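PDB 5BQ3: rhamnose ABC transporter, rhamnose-binding protein from Actinomyces odontolyticus ATCC 17982, which probably binds a sugar, presumably rhamnose, as the solute-binding component of an ABC transporter. Local coordinates for residues Ser70-Ser73 with Gln74-Phe77; Lys201-Gln204 with Glu205-Leu209; Asn252-Arg255 with Ser256-Lys259. All coordinates share one frame; numbering follows the deposited sequence.

Contact 1 belongs to the lobe built on the six-stranded parallel sheet, in the loop between strand 60-63 and helix 75-83 and at the start of that helix. Contacts 2 and 3 come later in the chain, on helices 199-212 and 251-260 of the lobe with the four-stranded parallel sheet. The centre of contact 1 is about 36 Å from that of contact 2 and about 35 Å from that of contact 3, whereas contacts 2 and 3 have centres about 19 Å apart and share a neighbour, helix 224-236, which both touch. This two-lobed alpha/beta plan is that of periplasmic sugar-binding proteins, in which the ligand is generally held between the lobes.

Contact 1: Ser70-Ser73 with Gln74-Phe77; sequences SSSS and QVSF
The edge of the Phe77 ring meets the carbonyl oxygen of Ser73, with Phe77 CD2 3.5 Å from Ser73 O and the oxygen lying in the ring plane. The other flat group, the amide of the buried Gln74, is held from outside the turn: OE1 accepts from Asn94 N, and NE2 donates to Ala92 O and Pro34 O. Here a type I beta turn, Ser70 to Ser73, leads into helix 75-83, in the lobe with the six-stranded sheet. Ser73 closes the turn twice. Its N donates to Ser70 O over 3.3 Å, and its OG, placed between its own backbone N and carbonyl carbon (chi1 61°), reaches back to Ser70 O at 2.7 Å. Both donors approach that oxygen from the same face of its carbonyl plane, the hydroxyl tilted 25° from it. The hydroxyl also makes a weak bond to Glu68 O. An alanine here would remove both hydroxyl bonds, and the turn would probably be less firmly fixed, with Ser70 O keeping the backbone N-H as its remaining donor from Ser73. Beyond the turn, Val75 sets CG2 against Ser72, 3.9 Å from Ser72 CB, while Val75 N makes a weak hydrogen bond to Ser72 O. A water bridges the turn and the helix start: it donates to Ser72 O at 2.9 Å, donates weakly to Ser73 O, and is hydrogen-bonded to Ser76 OG at 3.0 Å.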
loop_
_atom_site.group_PDB
_atom_site.type_symbol
_atom_site.label_atom_id
_atom_site.label_comp_id
_atom_site.label_asym_id
_atom_site.label_seq_id
_atom_site.Cartn_x
_atom_site.Cartn_y
_atom_site.Cartn_z
ATOM N N SER A 70 0.997 -16.209 -8.679
ATOM C CA SER A 70 -0.211 -16.773 -9.292
ATOM C C SER A 70 -1.314 -16.875 -8.230
ATOM O O SER A 70 -1.000 -16.939 -7.040
ATOM C CB SER A 70 0.089 -18.138 -9.906
ATOM O OG SER A 70 -1.077 -18.785 -10.394
ATOM N N SER A 71 -2.591 -16.899 -8.659
ATOM C CA SER A 71 -3.782 -16.960 -7.804
ATOM C C SER A 71 -3.703 -18.052 -6.703
ATOM O O SER A 71 -3.917 -17.733 -5.530
ATOM C CB SER A 71 -5.032 -17.172 -8.654
ATOM O OG SER A 71 -4.971 -18.379 -9.397
ATOM N N SER A 72 -3.372 -19.313 -7.077
ATOM C CA SER A 72 -3.288 -20.454 -6.151
ATOM C C SER A 72 -1.839 -20.930 -5.889
ATOM O O SER A 72 -1.649 -22.055 -5.412
ATOM C CB SER A 72 -4.109 -21.627 -6.687
ATOM O OG SER A 72 -5.505 -21.381 -6.706
ATOM N N SER A 73 -0.832 -20.076 -6.162
ATOM C CA SER A 73 0.589 -20.413 -5.992
ATOM C C SER A 73 1.020 -20.545 -4.516
ATOM O O SER A 73 2.021 -21.212 -4.237
ATOM C CB SER A 73 1.470 -19.384 -6.694
ATOM O OG SER A 73 1.294 -18.082 -6.162
ATOM N N GLN A 74 0.268 -19.926 -3.586
ATOM C CA GLN A 74 0.553 -19.922 -2.145
ATOM C C GLN A 74 -0.111 -21.084 -1.380
ATOM O O GLN A 74 0.310 -21.376 -0.260
ATOM C CB GLN A 74 0.094 -18.593 -1.525
ATOM C CG GLN A 74 0.803 -17.361 -2.080
ATOM C CD GLN A 74 0.102 -16.084 -1.696
ATOM O OE1 GLN A 74 -1.056 -15.844 -2.050
ATOM N NE2 GLN A 74 0.807 -15.211 -1.003
ATOM N N VAL A 75 -1.141 -21.731 -1.974
ATOM C CA VAL A 75 -1.951 -22.820 -1.397
ATOM C C VAL A 75 -1.075 -23.983 -0.859
ATOM O O VAL A 75 -1.321 -24.451 0.257
ATOM C CB VAL A 75 -3.016 -23.330 -2.410
ATOM C CG1 VAL A 75 -3.807 -24.519 -1.861
ATOM C CG2 VAL A 75 -3.966 -22.208 -2.811
ATOM N N SER A 76 -0.062 -24.428 -1.628
ATOM C CA SER A 76 0.833 -25.520 -1.219
ATOM C C SER A 76 1.695 -25.126 -0.014
ATOM O O SER A 76 1.984 -25.978 0.825
ATOM C CB SER A 76 1.723 -25.956 -2.379
ATOM O OG SER A 76 2.532 -24.894 -2.853
ATOM N N PHE A 77 2.080 -23.838 0.079
ATOM C CA PHE A 77 2.900 -23.288 1.162
ATOM C C PHE A 77 2.088 -23.099 2.448
ATOM O O PHE A 77 2.647 -23.290 3.528
ATOM C CB PHE A 77 3.562 -21.968 0.738
ATOM C CG PHE A 77 4.593 -22.157 -0.346
ATOM C CD1 PHE A 77 5.902 -22.502 -0.032
ATOM C CD2 PHE A 77 4.249 -22.026 -1.686
ATOM C CE1 PHE A 77 6.849 -22.706 -1.038
ATOM C CE2 PHE A 77 5.195 -22.232 -2.693
ATOM C CZ PHE A 77 6.489 -22.571 -2.363
HETATM O O HOH W 1 0.626 -23.748 -4.873
#

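Contact 2: Lys201-Gln204 with Glu205-Leu209; sequences KSFQ and EAQGL
Lys201 sends CG out opposite its backbone N (chi1 179°) and then bends at the next bond (chi2 76°), while Glu205, one helical turn on, folds at its own second torsion (chi2 -57°). These two bends bring the chain ends together at a slant, and Lys201 NZ forms a salt bridge with Glu205 OE2 at 3.3 Å, whose hydrogen bond is weak. The same carboxylate oxygen lies 3.4 Å from Lys201 CE, so the lysine meets it with its last methylene as well as its ammonium group. This is an i to i+4 ion pair laid over the regular bonding of an alpha helix, 199-212, which follows strand 187-194 in the lobe with the four-stranded sheet. In the backbone, Glu205 N donates to Lys201 O over 2.9 Å. The next three residues repeat the i to i+4 bond, Ala206 N to Ser202 O at 3.1 Å, Gln207 N to Phe203 O at 3.0 Å and Gly208 N to Gln204 O at 3.1 Å. Ser202 and Ala206 touch Leu158 of strand 153-159, Glu205 and Leu209 meet Val193 of strand 187-194, and Phe203 and Gln207 lean on Arg232 and Tyr233 of helix 224-236. Ser202 OG reaches back to the carbonyl of Asp198, just ahead of the helix. On the flank toward helix 224-236, Phe203 CE1 comes within 4.3 Å of Gln207 OE1.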
loop_
_atom_site.group_PDB
_atom_site.type_symbol
_atom_site.label_atom_id
_atom_site.label_comp_id
_atom_site.label_asym_id
_atom_site.label_seq_id
_atom_site.Cartn_x
_atom_site.Cartn_y
_atom_site.Cartn_z
ATOM N N LYS A 201 2.614 3.269 -22.702
ATOM C CA LYS A 201 1.256 3.808 -22.832
ATOM C C LYS A 201 1.081 5.068 -21.956
ATOM O O LYS A 201 0.535 6.055 -22.446
ATOM C CB LYS A 201 0.206 2.726 -22.486
ATOM C CG LYS A 201 -1.266 3.165 -22.566
ATOM C CD LYS A 201 -1.808 3.271 -23.989
ATOM C CE LYS A 201 -3.264 3.667 -23.989
ATOM N NZ LYS A 201 -3.739 4.027 -25.351
ATOM N N SER A 202 1.566 5.042 -20.692
ATOM C CA SER A 202 1.492 6.173 -19.750
ATOM C C SER A 202 2.275 7.392 -20.259
ATOM O O SER A 202 1.854 8.526 -20.015
ATOM C CB SER A 202 2.010 5.774 -18.372
ATOM O OG SER A 202 1.267 4.707 -17.810
ATOM N N PHE A 203 3.406 7.155 -20.966
ATOM C CA PHE A 203 4.238 8.202 -21.561
ATOM C C PHE A 203 3.488 8.867 -22.717
ATOM O O PHE A 203 3.536 10.092 -22.850
ATOM C CB PHE A 203 5.579 7.622 -22.049
ATOM C CG PHE A 203 6.589 8.655 -22.491
ATOM C CD1 PHE A 203 6.583 9.149 -23.792
ATOM C CD2 PHE A 203 7.557 9.123 -21.613
ATOM C CE1 PHE A 203 7.507 10.115 -24.194
ATOM C CE2 PHE A 203 8.495 10.073 -22.023
ATOM C CZ PHE A 203 8.457 10.571 -23.308
ATOM N N GLN A 204 2.809 8.050 -23.553
ATOM C CA GLN A 204 2.021 8.490 -24.705
ATOM C C GLN A 204 0.793 9.271 -24.250
ATOM O O GLN A 204 0.433 10.262 -24.890
ATOM C CB GLN A 204 1.603 7.291 -25.569
ATOM C CG GLN A 204 2.718 6.771 -26.475
ATOM C CD GLN A 204 2.488 5.374 -27.010
ATOM O OE1 GLN A 204 1.450 4.735 -26.787
ATOM N NE2 GLN A 204 3.473 4.864 -27.734
ATOM N N GLU A 205 0.165 8.837 -23.135
ATOM C CA GLU A 205 -1.008 9.490 -22.545
ATOM C C GLU A 205 -0.634 10.849 -21.963
ATOM O O GLU A 205 -1.412 11.789 -22.097
ATOM C CB GLU A 205 -1.673 8.609 -21.476
ATOM C CG GLU A 205 -2.461 7.429 -22.031
ATOM C CD GLU A 205 -3.574 7.726 -23.020
ATOM O OE1 GLU A 205 -4.380 8.651 -22.766
ATOM O OE2 GLU A 205 -3.652 7.016 -24.045
ATOM N N ALA A 206 0.563 10.958 -21.351
ATOM C CA ALA A 206 1.092 12.201 -20.777
ATOM C C ALA A 206 1.457 13.199 -21.879
ATOM O O ALA A 206 1.274 14.403 -21.695
ATOM C CB ALA A 206 2.309 11.905 -19.916
ATOM N N GLN A 207 1.964 12.689 -23.023
ATOM C CA GLN A 207 2.347 13.474 -24.200
ATOM C C GLN A 207 1.101 14.107 -24.838
ATOM O O GLN A 207 1.109 15.304 -25.131
ATOM C CB GLN A 207 3.097 12.583 -25.207
ATOM C CG GLN A 207 3.809 13.352 -26.322
ATOM C CD GLN A 207 4.585 12.471 -27.277
ATOM O OE1 GLN A 207 4.592 11.235 -27.188
ATOM N NE2 GLN A 207 5.261 13.100 -28.226
ATOM N N GLY A 208 0.047 13.304 -25.010
ATOM C CA GLY A 208 -1.232 13.731 -25.570
ATOM C C GLY A 208 -2.030 14.628 -24.642
ATOM O O GLY A 208 -2.831 15.444 -25.107
ATOM N N LEU A 209 -1.809 14.478 -23.320
ATOM C CA LEU A 209 -2.449 15.250 -22.252
ATOM C C LEU A 209 -2.076 16.734 -22.354
ATOM O O LEU A 209 -2.952 17.589 -22.226
ATOM C CB LEU A 209 -2.015 14.677 -20.888
ATOM C CG LEU A 209 -2.914 14.893 -19.672
ATOM C CD1 LEU A 209 -4.307 14.331 -19.896
ATOM C CD2 LEU A 209 -2.312 14.227 -18.453
#

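Contact 3: Asn252-Arg255 with Ser256-Lys259; sequences NEMR and SFVK
Ser256 and Glu253 are joined through a water, which accepts from Ser256 N at 3.2 Å and donates to Asn252 O at 3.0 Å and, weakly, to Glu253 O. It stands in for the missing helical bond of Ser256 N, at a kink where Ser256 N and Phe257 N lack the regular bond to the residue four back. Phe257 follows with CG opposite its carbonyl carbon (chi1 -58°), which lays the ring back along the helix: Phe257 CE2 lies 3.5 Å from Glu253 O, Met254 CA sits at the ring edge, CD2 is 4.5 Å from Met254 SE, a selenomethionine, and Ser256 OG lies over one face, toward the rim. The kinked helix, 251-260, packs against helix 224-236, where Phe257 meets Ala231 and Ser235, and against strand 266-268. Val258 restores the alpha-helical pattern, its N donating to Met254 O over 3.0 Å nearly in line with the C=O. Its CG2 lies 4.3 Å from Met254 CB, and both side chains touch Phe266. Lys259 N then donates to Arg255 O at 3.3 Å, while the charged ends of Lys259 and Arg255 each make a long, weak ion pair with Asp328 of the C-terminal tail.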
loop_
_atom_site.group_PDB
_atom_site.type_symbol
_atom_site.label_atom_id
_atom_site.label_comp_id
_atom_site.label_asym_id
_atom_site.label_seq_id
_atom_site.Cartn_x
_atom_site.Cartn_y
_atom_site.Cartn_z
ATOM N N ASN A 252 12.857 5.080 -5.285
ATOM C CA ASN A 252 13.990 4.727 -6.154
ATOM C C ASN A 252 13.837 5.248 -7.584
ATOM O O ASN A 252 14.807 5.753 -8.151
ATOM C CB ASN A 252 14.201 3.212 -6.177
ATOM C CG ASN A 252 14.740 2.640 -4.887
ATOM O OD1 ASN A 252 14.390 3.071 -3.783
ATOM N ND2 ASN A 252 15.593 1.637 -4.998
ATOM N N GLU A 253 12.631 5.119 -8.160
ATOM C CA GLU A 253 12.313 5.562 -9.520
ATOM C C GLU A 253 12.192 7.088 -9.607
ATOM O O GLU A 253 12.578 7.684 -10.613
ATOM C CB GLU A 253 10.996 4.922 -9.989
ATOM C CG GLU A 253 11.056 3.416 -10.191
ATOM C CD GLU A 253 9.757 2.727 -10.576
ATOM O OE1 GLU A 253 8.675 3.346 -10.446
ATOM O OE2 GLU A 253 9.823 1.545 -10.985
HETATM N N MSE A 254 11.661 7.708 -8.546
HETATM C CA MSE A 254 11.364 9.134 -8.451
HETATM C C MSE A 254 12.521 10.008 -7.965
HETATM O O MSE A 254 12.467 11.218 -8.179
HETATM C CB MSE A 254 10.176 9.330 -7.504
HETATM C CG MSE A 254 8.901 8.653 -7.980
HETATM SE SE MSE A 254 8.280 9.405 -9.645
HETATM C CE MSE A 254 7.479 10.910 -8.885
ATOM N N ARG A 255 13.538 9.412 -7.309
ATOM C CA ARG A 255 14.706 10.079 -6.717
ATOM C C ARG A 255 15.321 11.162 -7.609
ATOM O O ARG A 255 15.511 12.287 -7.147
ATOM C CB ARG A 255 15.786 9.046 -6.362
ATOM C CG ARG A 255 16.553 9.391 -5.094
ATOM C CD ARG A 255 17.637 8.377 -4.761
ATOM N NE ARG A 255 17.135 7.005 -4.636
ATOM C CZ ARG A 255 16.517 6.524 -3.563
ATOM N NH1 ARG A 255 16.293 7.300 -2.514
ATOM N NH2 ARG A 255 16.108 5.266 -3.535
ATOM N N SER A 256 15.628 10.820 -8.873
ATOM C CA SER A 256 16.240 11.723 -9.852
ATOM C C SER A 256 15.324 12.896 -10.207
ATOM O O SER A 256 15.806 14.017 -10.309
ATOM C CB SER A 256 16.620 10.964 -11.119
ATOM O OG SER A 256 15.481 10.381 -11.730
ATOM N N PHE A 257 14.010 12.642 -10.369
ATOM C CA PHE A 257 13.012 13.652 -10.734
ATOM C C PHE A 257 12.724 14.626 -9.596
ATOM O O PHE A 257 12.390 15.782 -9.857
ATOM C CB PHE A 257 11.708 12.986 -11.189
ATOM C CG PHE A 257 11.874 12.052 -12.362
ATOM C CD1 PHE A 257 12.186 12.544 -13.625
ATOM C CD2 PHE A 257 11.711 10.682 -12.207
ATOM C CE1 PHE A 257 12.347 11.679 -14.706
ATOM C CE2 PHE A 257 11.861 9.818 -13.293
ATOM C CZ PHE A 257 12.178 10.322 -14.536
ATOM N N VAL A 258 12.849 14.161 -8.343
ATOM C CA VAL A 258 12.624 14.974 -7.149
ATOM C C VAL A 258 13.789 15.980 -7.007
ATOM O O VAL A 258 13.553 17.141 -6.662
ATOM C CB VAL A 258 12.419 14.092 -5.886
ATOM C CG1 VAL A 258 12.308 14.938 -4.632
ATOM C CG2 VAL A 258 11.180 13.214 -6.021
ATOM N N LYS A 259 15.025 15.545 -7.331
ATOM C CA LYS A 259 16.231 16.377 -7.263
ATOM C C LYS A 259 16.311 17.377 -8.424
ATOM O O LYS A 259 16.777 18.498 -8.208
ATOM C CB LYS A 259 17.501 15.508 -7.222
ATOM C CG LYS A 259 17.615 14.593 -5.996
ATOM C CD LYS A 259 17.898 15.326 -4.701
ATOM C CE LYS A 259 17.835 14.383 -3.528
ATOM N NZ LYS A 259 18.000 15.093 -2.236
HETATM O O HOH W 2 15.591 7.910 -10.082
#